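Local coordinates for protein succinylglutamate desuccinylase (Vibrio parahaemolyticus, PDB 2BCO) that probably hydrolyses N-succinylglutamate to succinate and glutamate with the help of one zinc ion, the last step of arginine degradation by the succinyltransferase pathway, at residues A[28-34]-A[79-83]; A[54-58]-A[241-247]; A[89-93]-A[138-142]; A[113-117]-A[130-134]; A[147-153]-A[211-216]. One frame throughout, in Å; residues are numbered along the deposited sequence.

Contact 1: residues A[28-34]-A[79-83]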
# COMPACT_ATOMS: atom_id res chain seq x y z
N LEU A 28 21.98 15.20 10.30
CA LEU A 28 22.42 14.36 11.41
C LEU A 28 23.93 14.19 11.44
O LEU A 28 24.62 14.47 10.46
CB LEU A 28 21.76 12.98 11.32
CG LEU A 28 20.23 12.94 11.43
CD1 LEU A 28 19.75 11.52 11.19
CD2 LEU A 28 19.79 13.45 12.79
N SER A 29 24.42 13.72 12.58
CA SER A 29 25.85 13.51 12.78
C SER A 29 26.46 12.58 11.74
O SER A 29 27.60 12.78 11.34
CB SER A 29 26.10 12.94 14.18
OG SER A 29 27.47 12.62 14.36
N ASN A 30 25.70 11.59 11.30
CA ASN A 30 26.20 10.64 10.30
C ASN A 30 26.02 11.12 8.87
O ASN A 30 26.27 10.38 7.92
CB ASN A 30 25.51 9.28 10.46
CG ASN A 30 24.02 9.36 10.29
OD1 ASN A 30 23.48 10.37 9.81
ND2 ASN A 30 23.32 8.29 10.66
N GLY A 31 25.57 12.36 8.70
CA GLY A 31 25.38 12.88 7.36
C GLY A 31 23.98 12.77 6.80
O GLY A 31 23.66 13.42 5.81
N VAL A 32 23.13 11.94 7.41
CA VAL A 32 21.76 11.79 6.93
C VAL A 32 20.99 13.11 7.04
O VAL A 32 21.10 13.82 8.03
CB VAL A 32 20.98 10.72 7.72
CG1 VAL A 32 19.51 10.72 7.29
CG2 VAL A 32 21.60 9.34 7.48
N GLN A 33 20.22 13.42 6.01
CA GLN A 33 19.45 14.66 5.99
C GLN A 33 17.94 14.42 6.12
O GLN A 33 17.37 13.58 5.42
CB GLN A 33 19.76 15.42 4.71
CG GLN A 33 19.15 16.80 4.63
CD GLN A 33 19.56 17.54 3.37
OE1 GLN A 33 19.15 18.67 3.15
NE2 GLN A 33 20.37 16.89 2.54
N LEU A 34 17.31 15.17 7.01
CA LEU A 34 15.87 15.09 7.26
C LEU A 34 15.20 16.41 6.88
O LEU A 34 15.64 17.48 7.32
CB LEU A 34 15.61 14.79 8.73
CG LEU A 34 16.15 13.49 9.32
CD1 LEU A 34 15.95 13.48 10.82
CD2 LEU A 34 15.43 12.31 8.69
N ASP A 79 14.50 5.79 14.88
CA ASP A 79 15.80 5.11 14.80
C ASP A 79 16.75 5.80 13.83
O ASP A 79 17.96 5.82 14.05
CB ASP A 79 15.62 3.64 14.42
CG ASP A 79 14.97 2.82 15.54
OD1 ASP A 79 14.93 3.31 16.69
OD2 ASP A 79 14.51 1.69 15.28
N ILE A 80 16.21 6.37 12.76
CA ILE A 80 17.04 7.08 11.80
C ILE A 80 17.59 8.35 12.45
O ILE A 80 18.75 8.72 12.24
CB ILE A 80 16.23 7.49 10.54
CG1 ILE A 80 15.83 6.25 9.74
CG2 ILE A 80 17.04 8.46 9.69
CD1 ILE A 80 14.95 6.54 8.56
N GLU A 81 16.76 9.01 13.25
CA GLU A 81 17.17 10.24 13.91
C GLU A 81 18.20 10.01 15.00
O GLU A 81 18.98 10.90 15.31
CB GLU A 81 15.95 10.96 14.50
CG GLU A 81 15.93 12.45 14.20
CD GLU A 81 14.76 13.16 14.86
OE1 GLU A 81 14.45 14.30 14.43
OE2 GLU A 81 14.16 12.59 15.80
N SER A 82 18.21 8.81 15.58
CA SER A 82 19.17 8.48 16.62
C SER A 82 20.40 7.78 16.05
O SER A 82 21.31 7.40 16.79
CB SER A 82 18.52 7.57 17.67
OG SER A 82 18.19 6.31 17.13
N GLY A 83 20.44 7.62 14.73
CA GLY A 83 21.57 6.98 14.08
C GLY A 83 21.53 5.46 14.15
O GLY A 83 22.35 4.79 13.53
O HOH W 1 20.66 7.41 10.46
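Residues 28-34 turn the chain from strand 24-27 into strand 33-38, and residues 79-83 bring helix 68-81 to its end beside them. The hairpin loop is a type I turn from Leu28 to Gly31 with a G1 bulge: Gly31 N bonds to Leu28 O at 2.9 Å, Leu28 N bonds to Val32 O at 2.8 Å, and Gly31 takes the positive phi that this loop requires. Asn30 adds an Asx turn, its OD1 accepting from Val32 N at 2.9 Å. On the other side Gly83, also at positive phi, is where the chain leaves the helix. The CA atoms of Asn30 and Gly83 lie 7.0 Å apart.

Packing is mainly apolar. Val32 and Leu34 point to the helix while Gln33, between them, does not, as expected for an extended chain. Ile80 CG2 meets Val32 CG1 at 4.1 Å and Leu34 CD2 at 4.3 Å, and Leu34 CD1 rests on the aliphatic part of Glu81, 3.5 Å from CG. Glu81 OE1 accepts from the backbone N of Leu5, near the start of the chain. Leu28 CD1 sits close against the helix end, 3.2 Å from Ile80 O. That same carbonyl also receives a water, which lies 2.9 Å from Ile80 O and 2.8 Å from its donor Asn30 ND2.

Contact 2: residues A[54-58]-A[241-247]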
# COMPACT_ATOMS: atom_id res chain seq x y z
N LYS A 54 18.26 4.27 -4.25
CA LYS A 54 16.81 4.13 -4.41
C LYS A 54 16.04 5.34 -3.90
O LYS A 54 16.46 6.04 -2.98
CB LYS A 54 16.31 2.87 -3.69
CG LYS A 54 16.84 1.57 -4.28
CD LYS A 54 16.16 0.37 -3.66
CE LYS A 54 16.63 -0.92 -4.30
NZ LYS A 54 18.08 -1.17 -4.09
N ASN A 55 14.91 5.60 -4.54
CA ASN A 55 14.04 6.70 -4.16
C ASN A 55 12.73 6.03 -3.77
O ASN A 55 11.91 5.70 -4.61
CB ASN A 55 13.86 7.66 -5.33
CG ASN A 55 15.15 8.37 -5.68
OD1 ASN A 55 15.58 9.28 -4.97
ND2 ASN A 55 15.80 7.93 -6.75
N ILE A 56 12.58 5.82 -2.47
CA ILE A 56 11.41 5.14 -1.94
C ILE A 56 10.40 6.03 -1.24
O ILE A 56 10.74 6.76 -0.31
CB ILE A 56 11.82 4.06 -0.92
CG1 ILE A 56 13.02 3.26 -1.44
CG2 ILE A 56 10.64 3.15 -0.64
CD1 ILE A 56 13.57 2.27 -0.43
N ILE A 57 9.17 5.96 -1.71
CA ILE A 57 8.09 6.71 -1.08
C ILE A 57 7.46 5.68 -0.17
O ILE A 57 7.08 4.60 -0.60
CB ILE A 57 7.02 7.16 -2.09
CG1 ILE A 57 7.59 8.21 -3.04
CG2 ILE A 57 5.80 7.72 -1.34
CD1 ILE A 57 6.59 8.66 -4.10
N ILE A 58 7.36 6.00 1.11
CA ILE A 58 6.76 5.07 2.05
C ILE A 58 5.57 5.80 2.67
O ILE A 58 5.74 6.63 3.55
CB ILE A 58 7.77 4.67 3.15
CG1 ILE A 58 9.02 4.06 2.51
CG2 ILE A 58 7.12 3.67 4.11
CD1 ILE A 58 10.22 3.95 3.45
N LEU A 241 11.77 -4.05 5.55
CA LEU A 241 11.68 -2.64 5.19
C LEU A 241 12.90 -1.88 5.69
O LEU A 241 13.37 -0.96 5.02
CB LEU A 241 10.39 -2.03 5.76
CG LEU A 241 10.15 -0.54 5.50
CD1 LEU A 241 10.12 -0.25 4.00
CD2 LEU A 241 8.84 -0.15 6.14
N ARG A 242 13.41 -2.24 6.87
CA ARG A 242 14.60 -1.56 7.38
C ARG A 242 15.80 -1.92 6.51
O ARG A 242 16.64 -1.06 6.22
CB ARG A 242 14.86 -1.94 8.84
CG ARG A 242 13.94 -1.22 9.84
CD ARG A 242 13.91 -1.91 11.20
NE ARG A 242 13.01 -1.22 12.13
CZ ARG A 242 13.33 -0.13 12.83
NH1 ARG A 242 14.55 0.41 12.72
NH2 ARG A 242 12.43 0.43 13.63
N ASN A 243 15.88 -3.17 6.08
CA ASN A 243 16.99 -3.60 5.24
C ASN A 243 16.95 -2.88 3.89
O ASN A 243 17.99 -2.62 3.30
CB ASN A 243 16.94 -5.12 5.00
CG ASN A 243 17.30 -5.92 6.24
OD1 ASN A 243 17.97 -5.43 7.15
ND2 ASN A 243 16.85 -7.18 6.28
N LEU A 244 15.74 -2.57 3.43
CA LEU A 244 15.58 -1.90 2.14
C LEU A 244 16.06 -0.45 2.19
O LEU A 244 16.76 -0.00 1.27
CB LEU A 244 14.11 -1.94 1.71
CG LEU A 244 13.73 -1.33 0.36
CD1 LEU A 244 14.43 -2.08 -0.76
CD2 LEU A 244 12.21 -1.39 0.17
N ILE A 245 15.69 0.28 3.24
CA ILE A 245 16.14 1.66 3.34
C ILE A 245 17.65 1.70 3.62
O ILE A 245 18.31 2.69 3.31
CB ILE A 245 15.34 2.43 4.43
CG1 ILE A 245 15.96 2.22 5.80
CG2 ILE A 245 13.89 1.96 4.47
CD1 ILE A 245 16.85 3.36 6.22
N ALA A 246 18.20 0.62 4.17
CA ALA A 246 19.63 0.57 4.47
C ALA A 246 20.44 -0.20 3.43
O ALA A 246 21.66 -0.33 3.56
CB ALA A 246 19.85 -0.06 5.85
N GLU A 247 19.78 -0.70 2.39
CA GLU A 247 20.46 -1.46 1.34
C GLU A 247 21.33 -2.57 1.93
O GLU A 247 22.52 -2.66 1.62
CB GLU A 247 21.34 -0.54 0.48
CG GLU A 247 20.59 0.24 -0.58
CD GLU A 247 19.95 -0.66 -1.62
OE1 GLU A 247 19.00 -1.40 -1.28
OE2 GLU A 247 20.41 -0.64 -2.78
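Lys54 loses more surface to this contact than any other residue in it. Its side chain leaves from just before strand 55-60 toward the helix, and a p turn at the last torsion brings NZ to the carboxylate of Glu247, 2.7 Å from OE2 in a salt bridge, with a weak bond to Glu247 OE1 at 3.0 Å. Glu247 stands just past helix 235-245, where its positive phi belongs to a Schellman motif.

Next to the ion pair, Leu244 packs against both the lysine's methylenes and Ile56. Its CD1 is 4.2 Å from Lys54 CD, and its CG is 3.7 Å from CD1 of Ile56. Packing of this kind, a helix laid on a central beta sheet, is the framework of the alpha/beta catalytic domain shared with zinc exopeptidases. Here the short strand and helix segments approach to 11.0 Å at 145°, roughly antiparallel. Ile56 and Ile58 point to the helix, whereas Ile57 faces helix 125-141 across the sheet. Further along the strand, Ile58 CD1 meets Leu241 CD1 at 4.2 Å and, one turn on in the helix, Ile245 CG2 at 4.3 Å. Arg242, on another side of the helix, pairs with Asp79 and Asp238.

Contact 3: residues A[89-93]-A[138-142]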
# COMPACT_ATOMS: atom_id res chain seq x y z
N ALA A 89 19.02 4.77 1.29
CA ALA A 89 18.13 5.13 0.20
C ALA A 89 17.42 6.44 0.52
O ALA A 89 17.20 6.76 1.68
CB ALA A 89 17.10 4.03 -0.01
N ARG A 90 17.10 7.20 -0.51
CA ARG A 90 16.39 8.46 -0.34
C ARG A 90 14.93 8.05 -0.11
O ARG A 90 14.39 7.25 -0.87
CB ARG A 90 16.54 9.32 -1.59
CG ARG A 90 15.77 10.63 -1.56
CD ARG A 90 16.33 11.61 -2.58
NE ARG A 90 15.46 12.77 -2.77
CZ ARG A 90 14.54 12.87 -3.72
NH1 ARG A 90 14.35 11.87 -4.57
NH2 ARG A 90 13.81 13.97 -3.82
N CYS A 91 14.31 8.57 0.94
CA CYS A 91 12.93 8.21 1.25
C CYS A 91 12.01 9.41 1.47
O CYS A 91 12.46 10.50 1.83
CB CYS A 91 12.87 7.35 2.52
SG CYS A 91 13.97 5.91 2.57
N LEU A 92 10.72 9.19 1.27
CA LEU A 92 9.72 10.21 1.49
C LEU A 92 8.65 9.54 2.33
O LEU A 92 7.87 8.73 1.81
CB LEU A 92 9.11 10.70 0.17
CG LEU A 92 8.08 11.82 0.37
CD1 LEU A 92 8.79 13.05 0.89
CD2 LEU A 92 7.36 12.14 -0.93
N PHE A 93 8.63 9.84 3.63
CA PHE A 93 7.65 9.26 4.55
C PHE A 93 6.41 10.11 4.59
O PHE A 93 6.46 11.33 4.78
CB PHE A 93 8.22 9.12 5.97
CG PHE A 93 9.33 8.09 6.08
CD1 PHE A 93 10.65 8.45 5.83
CD2 PHE A 93 9.05 6.77 6.40
CE1 PHE A 93 11.68 7.50 5.91
CE2 PHE A 93 10.07 5.81 6.49
CZ PHE A 93 11.39 6.18 6.24
N ARG A 138 5.37 13.90 -7.56
CA ARG A 138 6.05 14.58 -8.64
C ARG A 138 7.38 15.18 -8.17
O ARG A 138 8.42 14.93 -8.79
CB ARG A 138 5.16 15.69 -9.19
CG ARG A 138 5.72 16.42 -10.41
CD ARG A 138 5.03 17.75 -10.59
NE ARG A 138 5.27 18.64 -9.45
CZ ARG A 138 4.64 19.80 -9.27
NH1 ARG A 138 3.73 20.21 -10.15
NH2 ARG A 138 4.92 20.55 -8.21
N ASP A 139 7.35 15.94 -7.08
CA ASP A 139 8.55 16.58 -6.56
C ASP A 139 9.63 15.60 -6.12
O ASP A 139 10.83 15.86 -6.28
CB ASP A 139 8.22 17.50 -5.38
CG ASP A 139 7.42 18.73 -5.81
OD1 ASP A 139 7.23 18.94 -7.03
OD2 ASP A 139 7.00 19.49 -4.90
N PHE A 140 9.22 14.48 -5.55
CA PHE A 140 10.16 13.49 -5.07
C PHE A 140 10.83 12.71 -6.20
O PHE A 140 12.03 12.44 -6.15
CB PHE A 140 9.46 12.53 -4.12
CG PHE A 140 10.38 11.54 -3.47
CD1 PHE A 140 11.33 11.96 -2.54
CD2 PHE A 140 10.30 10.19 -3.79
CE1 PHE A 140 12.18 11.04 -1.93
CE2 PHE A 140 11.15 9.26 -3.18
CZ PHE A 140 12.10 9.69 -2.25
N TYR A 141 10.07 12.33 -7.22
CA TYR A 141 10.63 11.57 -8.33
C TYR A 141 11.28 12.45 -9.39
O TYR A 141 11.94 11.94 -10.30
CB TYR A 141 9.56 10.70 -9.00
CG TYR A 141 9.12 9.50 -8.18
CD1 TYR A 141 10.03 8.79 -7.40
CD2 TYR A 141 7.80 9.05 -8.23
CE1 TYR A 141 9.64 7.65 -6.68
CE2 TYR A 141 7.40 7.91 -7.52
CZ TYR A 141 8.32 7.21 -6.75
OH TYR A 141 7.92 6.10 -6.04
N GLN A 142 11.12 13.77 -9.28
CA GLN A 142 11.70 14.68 -10.26
C GLN A 142 13.21 14.49 -10.34
O GLN A 142 13.91 14.47 -9.33
CB GLN A 142 11.38 16.14 -9.90
CG GLN A 142 11.91 17.14 -10.93
CD GLN A 142 11.74 18.58 -10.49
OE1 GLN A 142 10.63 19.03 -10.20
NE2 GLN A 142 12.85 19.31 -10.43
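Arg90 is the polar centre of this contact, and each nitrogen of its guanidinium has an acceptor. NH1 donates to Phe140 O at 2.9 Å and also meets Asn55 OD1 of the adjoining strand; NH2 reaches the same Phe140 O at 3.3 Å in a weak bond; NE pairs with the carboxylate of Glu43. Phe140 lies in the last turn of helix 125-141, so its carbonyl is well placed to take a donor from beyond the helix. In that turn Gln142 N still bonds, weakly, back to Arg138 O at 3.0 Å. Arg138 and Asp139 form their own salt bridge on the exposed side, with NH2 3.1 Å from OD1.

The extended arginine also lies over one face of the Phe140 ring, Arg90 NH2 being 3.4 Å from Phe140 CD1. Over the opposite face comes Leu92, whose CB stands 3.7 Å from the ring centroid and almost on its normal, a CH-pi contact. The ring is thus held between alternate residues of one strand.

Strand 90-95 runs between 41-45 and 55-60 in the central sheet and ends the beta-alpha-beta crossover that passes through helix 68-81. That helix packs against Phe93 on one face of the sheet. Helix 125-141 lies on the other, where Phe140 also touches Glu43, Asn55 and Ile57.

Contact 4: residues A[113-117]-A[130-134]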
# COMPACT_ATOMS: atom_id res chain seq x y z
N ASN A 113 -8.36 6.59 -1.30
CA ASN A 113 -7.71 5.73 -2.28
C ASN A 113 -8.51 5.38 -3.53
O ASN A 113 -8.25 4.37 -4.18
CB ASN A 113 -7.20 4.47 -1.59
CG ASN A 113 -5.85 4.05 -2.10
OD1 ASN A 113 -5.03 4.89 -2.49
ND2 ASN A 113 -5.59 2.76 -2.09
N ARG A 114 -9.47 6.23 -3.88
CA ARG A 114 -10.28 6.07 -5.08
C ARG A 114 -10.23 7.37 -5.87
O ARG A 114 -10.86 7.50 -6.92
CB ARG A 114 -11.73 5.76 -4.70
CG ARG A 114 -12.03 4.28 -4.52
CD ARG A 114 -13.37 4.05 -3.83
NE ARG A 114 -13.57 2.64 -3.49
CZ ARG A 114 -14.45 2.20 -2.60
NH1 ARG A 114 -15.24 3.05 -1.95
NH2 ARG A 114 -14.55 0.90 -2.36
N LEU A 115 -9.45 8.32 -5.38
CA LEU A 115 -9.37 9.65 -5.97
C LEU A 115 -8.14 10.00 -6.79
O LEU A 115 -7.92 11.18 -7.06
CB LEU A 115 -9.54 10.69 -4.87
CG LEU A 115 -10.76 10.47 -3.98
CD1 LEU A 115 -10.81 11.52 -2.88
CD2 LEU A 115 -12.02 10.54 -4.84
N PHE A 116 -7.35 9.02 -7.19
CA PHE A 116 -6.16 9.31 -7.97
C PHE A 116 -6.30 9.10 -9.48
O PHE A 116 -5.37 9.41 -10.22
CB PHE A 116 -4.97 8.49 -7.45
CG PHE A 116 -4.50 8.91 -6.10
CD1 PHE A 116 -3.70 10.04 -5.94
CD2 PHE A 116 -4.92 8.22 -4.96
CE1 PHE A 116 -3.31 10.47 -4.67
CE2 PHE A 116 -4.54 8.65 -3.69
CZ PHE A 116 -3.73 9.78 -3.54
N ASP A 117 -7.44 8.58 -9.94
CA ASP A 117 -7.63 8.38 -11.38
C ASP A 117 -8.15 9.63 -12.09
O ASP A 117 -8.50 10.62 -11.44
CB ASP A 117 -8.56 7.19 -11.66
CG ASP A 117 -9.98 7.39 -11.14
OD1 ASP A 117 -10.82 6.51 -11.40
OD2 ASP A 117 -10.25 8.41 -10.46
N ALA A 130 -5.62 14.25 -2.02
CA ALA A 130 -5.09 13.48 -3.14
C ALA A 130 -4.35 14.43 -4.09
O ALA A 130 -3.28 14.10 -4.62
CB ALA A 130 -6.23 12.77 -3.87
N ASP A 131 -4.93 15.61 -4.31
CA ASP A 131 -4.33 16.61 -5.17
C ASP A 131 -2.93 16.95 -4.66
O ASP A 131 -1.98 17.07 -5.44
CB ASP A 131 -5.21 17.86 -5.22
CG ASP A 131 -6.10 17.92 -6.46
OD1 ASP A 131 -6.85 16.96 -6.74
OD2 ASP A 131 -6.05 18.95 -7.17
N THR A 132 -2.80 17.11 -3.34
CA THR A 132 -1.51 17.41 -2.74
C THR A 132 -0.55 16.22 -2.83
O THR A 132 0.65 16.40 -3.04
CB THR A 132 -1.63 17.79 -1.24
OG1 THR A 132 -2.39 19.01 -1.12
CG2 THR A 132 -0.25 18.00 -0.62
N LEU A 133 -1.07 15.01 -2.67
CA LEU A 133 -0.22 13.82 -2.73
C LEU A 133 0.41 13.64 -4.12
O LEU A 133 1.57 13.22 -4.24
CB LEU A 133 -1.02 12.57 -2.33
CG LEU A 133 -1.49 12.59 -0.86
CD1 LEU A 133 -2.41 11.42 -0.58
CD2 LEU A 133 -0.28 12.55 0.07
N LYS A 134 -0.35 13.95 -5.17
CA LYS A 134 0.17 13.83 -6.52
C LYS A 134 1.36 14.76 -6.69
O LYS A 134 2.30 14.45 -7.42
CB LYS A 134 -0.89 14.17 -7.56
CG LYS A 134 -2.17 13.36 -7.47
CD LYS A 134 -3.10 13.74 -8.61
CE LYS A 134 -4.39 12.94 -8.55
NZ LYS A 134 -5.31 13.32 -9.67
O HOH W 2 -7.74 12.44 -9.60
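The ring of Phe116 is the main bump here, pushed from an irregular loop into a hollow on helix 125-141 formed by Ala130, Leu133 and Lys134. Ala130 makes the floor: its CB lies over one face of the ring, 4.1 Å from the centroid, in a CH-pi contact. At its edge, Leu133 CD1 approaches Phe116 CZ at 3.6 Å and Lys134 CG comes within 4.0 Å of Phe116 CD1. The smallness of Ala130 lets the loop come close, with the CA atoms of Leu115 and Ala130 only 6.4 Å apart and Leu115 CB 4.0 Å from Ala130 CB.

Phe116 also stacks on Phe203, which in turn touches Leu133, so Phe116 is wedged between the side of helix 125-141 and the start of helix 203-211. The zinc site is near, the Phe116 side chain being about 11 Å from the metal.

Lys134 reaches across to the loop, and its NZ donates a hydrogen bond to a water at 2.6 Å. That water donates to Leu115 O at 2.8 Å and Asp117 O at 2.7 Å. Cohesion therefore comes mainly from hydrocarbon packing, and between these segments water and backbone carbonyls, not a carboxylate, meet the ammonium.

Contact 5: residues A[147-153]-A[211-216]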
# COMPACT_ATOMS: atom_id res chain seq x y z
N LYS A 147 14.24 3.53 -12.88
CA LYS A 147 14.64 2.26 -12.27
C LYS A 147 14.89 2.34 -10.77
O LYS A 147 14.86 1.33 -10.08
CB LYS A 147 15.87 1.68 -12.97
CG LYS A 147 17.07 2.61 -13.04
CD LYS A 147 18.21 1.96 -13.83
CE LYS A 147 19.36 2.93 -14.05
NZ LYS A 147 19.79 3.54 -12.77
N THR A 148 15.14 3.55 -10.28
CA THR A 148 15.39 3.76 -8.86
C THR A 148 14.10 3.99 -8.05
O THR A 148 14.11 3.93 -6.83
CB THR A 148 16.27 5.00 -8.64
OG1 THR A 148 15.49 6.19 -8.82
CG2 THR A 148 17.43 5.01 -9.65
N ARG A 149 12.99 4.23 -8.74
CA ARG A 149 11.73 4.53 -8.06
C ARG A 149 10.93 3.40 -7.40
O ARG A 149 10.64 2.36 -8.01
CB ARG A 149 10.83 5.29 -9.01
CG ARG A 149 11.47 6.56 -9.54
CD ARG A 149 10.69 7.10 -10.71
NE ARG A 149 11.38 8.19 -11.39
CZ ARG A 149 11.01 8.67 -12.58
NH1 ARG A 149 9.97 8.13 -13.20
NH2 ARG A 149 11.68 9.67 -13.14
N TRP A 150 10.56 3.64 -6.14
CA TRP A 150 9.77 2.70 -5.34
C TRP A 150 8.66 3.43 -4.61
O TRP A 150 8.82 4.57 -4.18
CB TRP A 150 10.63 2.02 -4.27
CG TRP A 150 11.66 1.05 -4.76
CD1 TRP A 150 12.76 1.34 -5.52
CD2 TRP A 150 11.73 -0.35 -4.46
NE1 TRP A 150 13.52 0.20 -5.68
CE2 TRP A 150 12.92 -0.84 -5.04
CE3 TRP A 150 10.92 -1.22 -3.72
CZ2 TRP A 150 13.30 -2.19 -4.94
CZ3 TRP A 150 11.30 -2.57 -3.62
CH2 TRP A 150 12.49 -3.03 -4.21
N HIS A 151 7.52 2.77 -4.47
CA HIS A 151 6.41 3.34 -3.73
C HIS A 151 5.70 2.22 -3.00
O HIS A 151 5.06 1.36 -3.60
CB HIS A 151 5.41 4.06 -4.64
CG HIS A 151 4.32 4.76 -3.87
ND1 HIS A 151 3.36 5.54 -4.47
CD2 HIS A 151 4.06 4.80 -2.54
CE1 HIS A 151 2.55 6.03 -3.55
NE2 HIS A 151 2.95 5.60 -2.37
N LEU A 152 5.84 2.23 -1.69
CA LEU A 152 5.22 1.25 -0.83
C LEU A 152 4.13 1.95 -0.02
O LEU A 152 4.43 2.74 0.88
CB LEU A 152 6.26 0.63 0.10
CG LEU A 152 7.21 -0.46 -0.42
CD1 LEU A 152 7.65 -0.19 -1.84
CD2 LEU A 152 8.41 -0.53 0.48
N ASP A 153 2.88 1.69 -0.38
CA ASP A 153 1.73 2.28 0.31
C ASP A 153 1.23 1.28 1.35
O ASP A 153 0.68 0.23 1.00
CB ASP A 153 0.60 2.58 -0.68
CG ASP A 153 -0.51 3.38 -0.05
OD1 ASP A 153 -1.63 3.41 -0.59
OD2 ASP A 153 -0.24 4.00 1.00
N TYR A 211 4.77 7.23 -13.00
CA TYR A 211 6.20 7.39 -12.77
C TYR A 211 6.97 6.08 -12.84
O TYR A 211 8.15 6.03 -12.50
CB TYR A 211 6.43 8.08 -11.42
CG TYR A 211 5.88 9.49 -11.40
CD1 TYR A 211 6.61 10.55 -11.93
CD2 TYR A 211 4.60 9.76 -10.90
CE1 TYR A 211 6.09 11.86 -11.97
CE2 TYR A 211 4.07 11.06 -10.93
CZ TYR A 211 4.82 12.10 -11.47
OH TYR A 211 4.32 13.38 -11.50
N SER A 212 6.30 5.03 -13.30
CA SER A 212 6.92 3.72 -13.44
C SER A 212 7.58 3.24 -12.15
O SER A 212 8.61 2.58 -12.20
CB SER A 212 7.98 3.75 -14.55
OG SER A 212 7.41 4.20 -15.77
N ALA A 213 6.98 3.56 -11.01
CA ALA A 213 7.55 3.14 -9.74
C ALA A 213 7.22 1.69 -9.43
O ALA A 213 6.17 1.19 -9.83
CB ALA A 213 7.04 4.05 -8.61
N GLN A 214 8.13 1.00 -8.75
CA GLN A 214 7.91 -0.39 -8.35
C GLN A 214 6.99 -0.16 -7.16
O GLN A 214 7.42 0.10 -6.04
CB GLN A 214 9.26 -1.01 -7.97
CG GLN A 214 10.19 -1.07 -9.20
CD GLN A 214 11.67 -1.23 -8.87
OE1 GLN A 214 12.15 -2.34 -8.66
NE2 GLN A 214 12.39 -0.11 -8.83
N ALA A 215 5.69 -0.23 -7.43
CA ALA A 215 4.70 0.08 -6.42
C ALA A 215 3.79 -1.03 -5.94
O ALA A 215 3.44 -1.95 -6.68
CB ALA A 215 3.85 1.24 -6.92
N LEU A 216 3.39 -0.93 -4.68
CA LEU A 216 2.49 -1.90 -4.10
C LEU A 216 1.61 -1.25 -3.08
O LEU A 216 1.95 -0.23 -2.49
CB LEU A 216 3.26 -3.01 -3.37
CG LEU A 216 4.31 -3.90 -4.03
CD1 LEU A 216 5.13 -4.57 -2.93
CD2 LEU A 216 3.64 -4.93 -4.93
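Two neighbouring parallel strands of the central sheet, 149-157 and 214-220, pair here in the alpha/beta catalytic domain. Their segment axes are 4.6 Å apart and 4° from parallel. Arg149 O takes Gln214 N at 2.9 Å, Gln214 O takes His151 N at 3.1 Å, and His151 O takes Leu216 N at 3.0 Å.

Side chains alternate between the faces. Trp150, Leu152, Gln214 and Leu216 share one, where Trp150 and Leu216 pack on helix 179-188 and Leu152 meets Leu241. Gln214 starts m, t and then swings its amide back, so that NE2 donates to the already engaged Arg149 O at 3.1 Å, while OE1 goes to Ser178. Trp150, m at chi1, turns a ring face to this amide; NE1 is 3.4 Å from Gln214 NE2, but both are donors and no bond forms.

On the other face, His151 adopts t, placing its imidazole between Ser207 and Ser59, with its CB 3.9 Å from that of Ala215. Arg149, m and then t, t, stretches out to the end of helix 203-211, where NH1 donates to Tyr211 O at 2.9 Å and NH2 serves Thr144. After Tyr211 the chain turns through Ser212, at positive phi, into the strand. Asp153 is also t, which directs its carboxylate to the zinc ligand His155 and to Ser59, while its backbone N bonds to Leu216 O at 3.0 Å.

Contacts 1, 2, 3 and 5 follow one large sheet, with strands 33-38, 41-45, 90-95, 55-60, 149-157 and 214-220 side by side. Contact 1 is at the N-terminal border, its centre about 24 Å from that of contact 5. The centres of contacts 2, 3 and 5 lie 10 to 11 Å apart, joined by pairing of strand 55-60 with both its neighbours. Contact 4 shares helix 125-141 with contact 3 but lies earlier on it, Phe116 about 11 Å from the zinc against about 7 Å for Asp153 of contact 5. Contact 1 interlocks with contact 2 (Asp79-Arg242 salt bridge), whose loop encloses contact 3, with contact 4 nested inside it, and then contact 5, so distant residues build one catalytic domain.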